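Local coordinates for exopolyphosphatase-related protein (Archaeoglobus fulgidus, PDB 3LLV) that probably binds a dinucleotide such as NAD(P) through this Rossmann-type TrkA-N domain, within a larger protein that may also bind nucleic acid, at residues V74-L88 against Y98-F112. Numbering follows the deposited sequence.
Sequences VLITGSDDEFNLKIL and YAIVRVSSPKKKEEF. With PO4 (phosphate ion), chain B.
The ring of F112 lies wedged among D81, N84, L85 and L88 of the helix that begins at D81. L85 CD1 stands over the ring centre, 3.9 Å from the centroid in a CH-pi contact, while V103 CG2 covers the opposite face. At the edge, F112 CZ comes within 3.2 Å of D81 O, in the plane of the ring. Equally close-knit is the D81 carboxylate: OD1 takes S104 N at 2.7 Å on its syn lone pair, in a nearly straight bond (171°), and OD2 takes S105 N likewise syn. Replacing D81 with an alanine would probably strand both backbone N-H groups and free the turn after strand 99-103 to shift. Strand 73-76, helix 81-94 and strand 99-103 form a right-handed beta-alpha-beta crossover of the Rossmann fold, the strands parallel and adjacent, with I76 N to I100 O at 2.9 Å. N84 ND2 donates to R102 O near the end of strand 99-103 and to G78 O in the loop after strand 73-76, tying both to the helix. The solvent side is looser. K108 NZ forms a salt bridge with E82 OE2, on its anti lone pair, at 2.9 Å and shares a water with D81 OD2. Near the C-terminal ends of the strands, R102, its CG anti to the backbone N (chi1 178°) and its chain extended, reaches T77 O with NH1 and a phosphate, probably from the crystallisation liquor, with NH1 to O1 (2.6 Å) and NH2 to O2; A17 N binds the same ion.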
loop_
_atom_site.group_PDB
_atom_site.type_symbol
_atom_site.label_atom_id
_atom_site.label_comp_id
_atom_site.label_asym_id
_atom_site.label_seq_id
_atom_site.Cartn_x
_atom_site.Cartn_y
_atom_site.Cartn_z
ATOM N N VAL A 74 -4.675 4.980 0.659
ATOM C CA VAL A 74 -3.363 4.656 0.171
ATOM C C VAL A 74 -2.948 3.388 0.906
ATOM O O VAL A 74 -3.003 3.343 2.135
ATOM C CB VAL A 74 -2.375 5.802 0.461
ATOM C CG1 VAL A 74 -0.920 5.379 0.129
ATOM C CG2 VAL A 74 -2.777 7.060 -0.317
ATOM N N LEU A 75 -2.527 2.377 0.148
ATOM C CA LEU A 75 -2.178 1.076 0.722
ATOM C C LEU A 75 -0.660 0.912 0.631
ATOM O O LEU A 75 -0.088 0.894 -0.454
ATOM C CB LEU A 75 -2.913 -0.055 -0.003
ATOM C CG LEU A 75 -4.410 0.120 -0.209
ATOM C CD1 LEU A 75 -4.941 -1.160 -0.828
ATOM C CD2 LEU A 75 -5.148 0.439 1.098
ATOM N N ILE A 76 -0.007 0.853 1.789
ATOM C CA ILE A 76 1.454 0.742 1.817
ATOM C C ILE A 76 1.717 -0.737 2.086
ATOM O O ILE A 76 1.524 -1.215 3.221
ATOM C CB ILE A 76 2.067 1.677 2.892
ATOM C CG1 ILE A 76 1.759 3.150 2.557
ATOM C CG2 ILE A 76 3.606 1.453 2.980
ATOM C CD1 ILE A 76 2.059 4.130 3.679
ATOM N N THR A 77 2.150 -1.462 1.042
ATOM C CA THR A 77 2.108 -2.940 1.064
ATOM C C THR A 77 3.461 -3.640 1.017
ATOM O O THR A 77 3.509 -4.870 1.017
ATOM C CB THR A 77 1.253 -3.508 -0.112
ATOM O OG1 THR A 77 1.987 -3.341 -1.325
ATOM C CG2 THR A 77 -0.038 -2.799 -0.229
ATOM N N GLY A 78 4.559 -2.883 0.952
ATOM C CA GLY A 78 5.895 -3.477 0.868
ATOM C C GLY A 78 6.280 -4.229 2.126
ATOM O O GLY A 78 5.695 -4.030 3.194
ATOM N N SER A 79 7.302 -5.069 2.010
ATOM C CA SER A 79 7.618 -5.973 3.113
ATOM C C SER A 79 8.796 -5.472 3.971
ATOM O O SER A 79 9.315 -6.214 4.817
ATOM C CB SER A 79 7.890 -7.364 2.540
ATOM O OG SER A 79 9.072 -7.324 1.773
ATOM N N ASP A 80 9.197 -4.217 3.782
ATOM C CA ASP A 80 10.319 -3.627 4.539
ATOM C C ASP A 80 9.772 -2.562 5.499
ATOM O O ASP A 80 9.377 -1.484 5.049
ATOM C CB ASP A 80 11.279 -3.008 3.506
ATOM C CG ASP A 80 12.530 -2.370 4.116
ATOM O OD1 ASP A 80 12.509 -1.849 5.246
ATOM O OD2 ASP A 80 13.556 -2.354 3.402
ATOM N N ASP A 81 9.704 -2.876 6.803
ATOM C CA ASP A 81 9.170 -1.943 7.816
ATOM C C ASP A 81 9.837 -0.579 7.774
ATOM O O ASP A 81 9.160 0.450 7.790
ATOM C CB ASP A 81 9.287 -2.521 9.236
ATOM C CG ASP A 81 8.297 -3.639 9.505
ATOM O OD1 ASP A 81 7.386 -3.839 8.672
ATOM O OD2 ASP A 81 8.416 -4.330 10.563
ATOM N N GLU A 82 11.162 -0.547 7.721
ATOM C CA GLU A 82 11.838 0.751 7.809
ATOM C C GLU A 82 11.494 1.625 6.606
ATOM O O GLU A 82 11.244 2.825 6.762
ATOM C CB GLU A 82 13.340 0.590 8.023
ATOM C CG GLU A 82 13.682 0.088 9.461
ATOM C CD GLU A 82 12.965 0.882 10.574
ATOM O OE1 GLU A 82 13.037 2.141 10.574
ATOM O OE2 GLU A 82 12.340 0.243 11.462
ATOM N N PHE A 83 11.401 0.999 5.440
ATOM C CA PHE A 83 11.007 1.698 4.229
ATOM C C PHE A 83 9.569 2.183 4.283
ATOM O O PHE A 83 9.276 3.333 3.912
ATOM C CB PHE A 83 11.256 0.841 2.969
ATOM C CG PHE A 83 11.299 1.634 1.695
ATOM C CD1 PHE A 83 12.180 2.714 1.554
ATOM C CD2 PHE A 83 10.489 1.288 0.616
ATOM C CE1 PHE A 83 12.221 3.441 0.375
ATOM C CE2 PHE A 83 10.532 2.019 -0.580
ATOM C CZ PHE A 83 11.393 3.089 -0.694
ATOM N N ASN A 84 8.674 1.333 4.791
ATOM C CA ASN A 84 7.263 1.697 4.904
ATOM C C ASN A 84 7.063 2.892 5.846
ATOM O O ASN A 84 6.193 3.718 5.618
ATOM C CB ASN A 84 6.432 0.496 5.395
ATOM C CG ASN A 84 6.212 -0.544 4.313
ATOM O OD1 ASN A 84 6.709 -0.423 3.188
ATOM N ND2 ASN A 84 5.479 -1.594 4.662
ATOM N N LEU A 85 7.890 2.993 6.887
ATOM C CA LEU A 85 7.753 4.090 7.838
ATOM C C LEU A 85 8.167 5.385 7.139
ATOM O O LEU A 85 7.502 6.425 7.276
ATOM C CB LEU A 85 8.579 3.819 9.114
ATOM C CG LEU A 85 8.411 4.823 10.238
ATOM C CD1 LEU A 85 6.962 4.785 10.782
ATOM C CD2 LEU A 85 9.368 4.496 11.367
ATOM N N LYS A 86 9.245 5.305 6.354
ATOM C CA LYS A 86 9.698 6.452 5.574
ATOM C C LYS A 86 8.637 6.888 4.572
ATOM O O LYS A 86 8.408 8.106 4.388
ATOM C CB LYS A 86 11.007 6.127 4.875
ATOM C CG LYS A 86 12.206 6.184 5.790
ATOM C CD LYS A 86 13.453 5.763 5.023
ATOM C CE LYS A 86 14.721 6.283 5.677
ATOM N NZ LYS A 86 14.858 5.821 7.086
ATOM N N ILE A 87 7.972 5.910 3.956
ATOM C CA ILE A 87 6.921 6.210 2.987
ATOM C C ILE A 87 5.760 6.912 3.675
ATOM O O ILE A 87 5.262 7.955 3.209
ATOM C CB ILE A 87 6.407 4.920 2.307
ATOM C CG1 ILE A 87 7.498 4.324 1.390
ATOM C CG2 ILE A 87 5.096 5.181 1.597
ATOM C CD1 ILE A 87 7.192 2.908 0.972
ATOM N N LEU A 88 5.362 6.370 4.823
ATOM C CA LEU A 88 4.225 6.910 5.570
ATOM C C LEU A 88 4.535 8.354 6.016
ATOM O O LEU A 88 3.666 9.212 5.956
ATOM C CB LEU A 88 3.948 6.030 6.797
ATOM C CG LEU A 88 2.919 6.543 7.827
ATOM C CD1 LEU A 88 1.550 6.742 7.156
ATOM C CD2 LEU A 88 2.811 5.567 9.015
ATOM N N TYR A 98 -6.345 8.779 3.993
ATOM C CA TYR A 98 -6.392 7.545 4.774
ATOM C C TYR A 98 -5.347 6.528 4.277
ATOM O O TYR A 98 -5.235 6.301 3.062
ATOM C CB TYR A 98 -7.784 6.978 4.622
ATOM C CG TYR A 98 -8.152 5.919 5.615
ATOM C CD1 TYR A 98 -8.790 6.253 6.802
ATOM C CD2 TYR A 98 -7.890 4.572 5.357
ATOM C CE1 TYR A 98 -9.150 5.288 7.714
ATOM C CE2 TYR A 98 -8.280 3.581 6.271
ATOM C CZ TYR A 98 -8.897 3.960 7.444
ATOM O OH TYR A 98 -9.277 2.992 8.371
ATOM N N ALA A 99 -4.565 5.969 5.208
ATOM C CA ALA A 99 -3.487 5.031 4.848
ATOM C C ALA A 99 -3.573 3.759 5.663
ATOM O O ALA A 99 -3.819 3.797 6.886
ATOM C CB ALA A 99 -2.113 5.671 5.025
ATOM N N ILE A 100 -3.403 2.626 4.979
ATOM C CA ILE A 100 -3.365 1.331 5.667
ATOM C C ILE A 100 -1.990 0.789 5.368
ATOM O O ILE A 100 -1.580 0.739 4.213
ATOM C CB ILE A 100 -4.413 0.363 5.130
ATOM C CG1 ILE A 100 -5.826 0.974 5.237
ATOM C CG2 ILE A 100 -4.296 -0.993 5.874
ATOM C CD1 ILE A 100 -6.911 0.086 4.637
ATOM N N VAL A 101 -1.267 0.402 6.418
ATOM C CA VAL A 101 0.146 0.102 6.255
ATOM C C VAL A 101 0.467 -1.285 6.760
ATOM O O VAL A 101 0.055 -1.644 7.853
ATOM C CB VAL A 101 0.990 1.136 7.024
ATOM C CG1 VAL A 101 2.462 0.994 6.661
ATOM C CG2 VAL A 101 0.470 2.545 6.731
ATOM N N ARG A 102 1.187 -2.044 5.934
ATOM C CA ARG A 102 1.739 -3.352 6.316
ATOM C C ARG A 102 2.973 -3.239 7.233
ATOM O O ARG A 102 3.917 -2.492 6.950
ATOM C CB ARG A 102 2.084 -4.115 5.030
ATOM C CG ARG A 102 2.702 -5.474 5.291
ATOM C CD ARG A 102 3.193 -6.027 3.955
ATOM N NE ARG A 102 3.874 -7.287 4.119
ATOM C CZ ARG A 102 4.051 -8.163 3.140
ATOM N NH1 ARG A 102 3.582 -7.889 1.909
ATOM N NH2 ARG A 102 4.700 -9.300 3.391
ATOM N N VAL A 103 2.939 -3.956 8.355
ATOM C CA VAL A 103 4.034 -3.946 9.326
ATOM C C VAL A 103 4.370 -5.394 9.640
ATOM O O VAL A 103 3.488 -6.191 9.920
ATOM C CB VAL A 103 3.616 -3.157 10.573
ATOM C CG1 VAL A 103 4.671 -3.245 11.713
ATOM C CG2 VAL A 103 3.360 -1.701 10.205
ATOM N N SER A 104 5.655 -5.740 9.572
ATOM C CA SER A 104 6.081 -7.112 9.840
ATOM C C SER A 104 6.385 -7.369 11.321
ATOM O O SER A 104 6.179 -8.483 11.820
ATOM C CB SER A 104 7.256 -7.516 8.924
ATOM O OG SER A 104 8.517 -7.062 9.393
ATOM N N SER A 105 6.869 -6.357 12.025
ATOM C CA SER A 105 7.336 -6.495 13.404
ATOM C C SER A 105 6.262 -5.978 14.367
ATOM O O SER A 105 6.003 -4.774 14.378
ATOM C CB SER A 105 8.610 -5.660 13.548
ATOM O OG SER A 105 9.238 -5.855 14.794
ATOM N N PRO A 106 5.641 -6.869 15.188
ATOM C CA PRO A 106 4.641 -6.340 16.119
ATOM C C PRO A 106 5.136 -5.213 17.027
ATOM O O PRO A 106 4.355 -4.336 17.364
ATOM C CB PRO A 106 4.263 -7.558 16.974
ATOM C CG PRO A 106 4.512 -8.726 16.116
ATOM C CD PRO A 106 5.563 -8.344 15.084
ATOM N N LYS A 107 6.401 -5.234 17.446
ATOM C CA LYS A 107 6.912 -4.160 18.304
ATOM C C LYS A 107 6.821 -2.769 17.656
ATOM O O LYS A 107 6.830 -1.750 18.354
ATOM C CB LYS A 107 8.353 -4.443 18.762
ATOM C CG LYS A 107 9.389 -4.298 17.633
ATOM C CD LYS A 107 10.773 -4.708 18.148
ATOM C CE LYS A 107 11.828 -4.653 17.054
ATOM N NZ LYS A 107 13.196 -4.674 17.633
ATOM N N LYS A 108 6.720 -2.748 16.329
ATOM C CA LYS A 108 6.714 -1.499 15.556
ATOM C C LYS A 108 5.332 -0.927 15.306
ATOM O O LYS A 108 5.221 0.163 14.753
ATOM C CB LYS A 108 7.486 -1.681 14.230
ATOM C CG LYS A 108 8.965 -2.033 14.458
ATOM C CD LYS A 108 9.772 -2.076 13.174
ATOM C CE LYS A 108 11.231 -2.453 13.521
ATOM N NZ LYS A 108 12.159 -2.476 12.359
ATOM N N LYS A 109 4.274 -1.619 15.734
ATOM C CA LYS A 109 2.914 -1.167 15.427
ATOM C C LYS A 109 2.683 0.272 15.928
ATOM O O LYS A 109 2.170 1.125 15.193
ATOM C CB LYS A 109 1.852 -2.146 15.974
ATOM C CG LYS A 109 0.418 -1.788 15.598
ATOM C CD LYS A 109 -0.581 -2.796 16.164
ATOM C CE LYS A 109 -2.013 -2.265 16.136
ATOM N NZ LYS A 109 -2.998 -3.184 16.779
ATOM N N GLU A 110 3.074 0.528 17.173
ATOM C CA GLU A 110 2.807 1.814 17.815
ATOM C C GLU A 110 3.455 2.978 17.076
ATOM O O GLU A 110 2.807 4.003 16.854
ATOM C CB GLU A 110 3.244 1.811 19.281
ATOM C CG GLU A 110 2.918 3.123 20.026
ATOM C CD GLU A 110 1.424 3.487 20.021
ATOM O OE1 GLU A 110 0.571 2.592 19.803
ATOM O OE2 GLU A 110 1.098 4.680 20.253
ATOM N N GLU A 111 4.718 2.811 16.684
ATOM C CA GLU A 111 5.395 3.874 15.935
ATOM C C GLU A 111 4.728 4.173 14.587
ATOM O O GLU A 111 4.714 5.330 14.154
ATOM C CB GLU A 111 6.895 3.625 15.790
ATOM C CG GLU A 111 7.279 2.575 14.785
ATOM C CD GLU A 111 8.793 2.409 14.650
ATOM O OE1 GLU A 111 9.213 1.481 13.932
ATOM O OE2 GLU A 111 9.565 3.193 15.247
ATOM N N PHE A 112 4.145 3.154 13.942
ATOM C CA PHE A 112 3.398 3.399 12.710
ATOM C C PHE A 112 2.106 4.173 13.002
ATOM O O PHE A 112 1.745 5.104 12.265
ATOM C CB PHE A 112 3.131 2.095 11.952
ATOM C CG PHE A 112 4.299 1.641 11.114
ATOM C CD1 PHE A 112 4.369 1.981 9.756
ATOM C CD2 PHE A 112 5.337 0.927 11.684
ATOM C CE1 PHE A 112 5.449 1.586 8.998
ATOM C CE2 PHE A 112 6.423 0.519 10.934
ATOM C CZ PHE A 112 6.482 0.858 9.572
HETATM P P PO4 B . 5.002 -10.172 -0.271
HETATM O O1 PO4 B . 3.809 -9.268 -0.334
HETATM O O2 PO4 B . 5.703 -10.142 1.064
HETATM O O3 PO4 B . 4.607 -11.592 -0.589
HETATM O O4 PO4 B . 5.997 -9.694 -1.301
HETATM O O HOH W 1 10.432 -5.573 7.667
HETATM O O HOH W 2 11.121 -4.671 11.059
#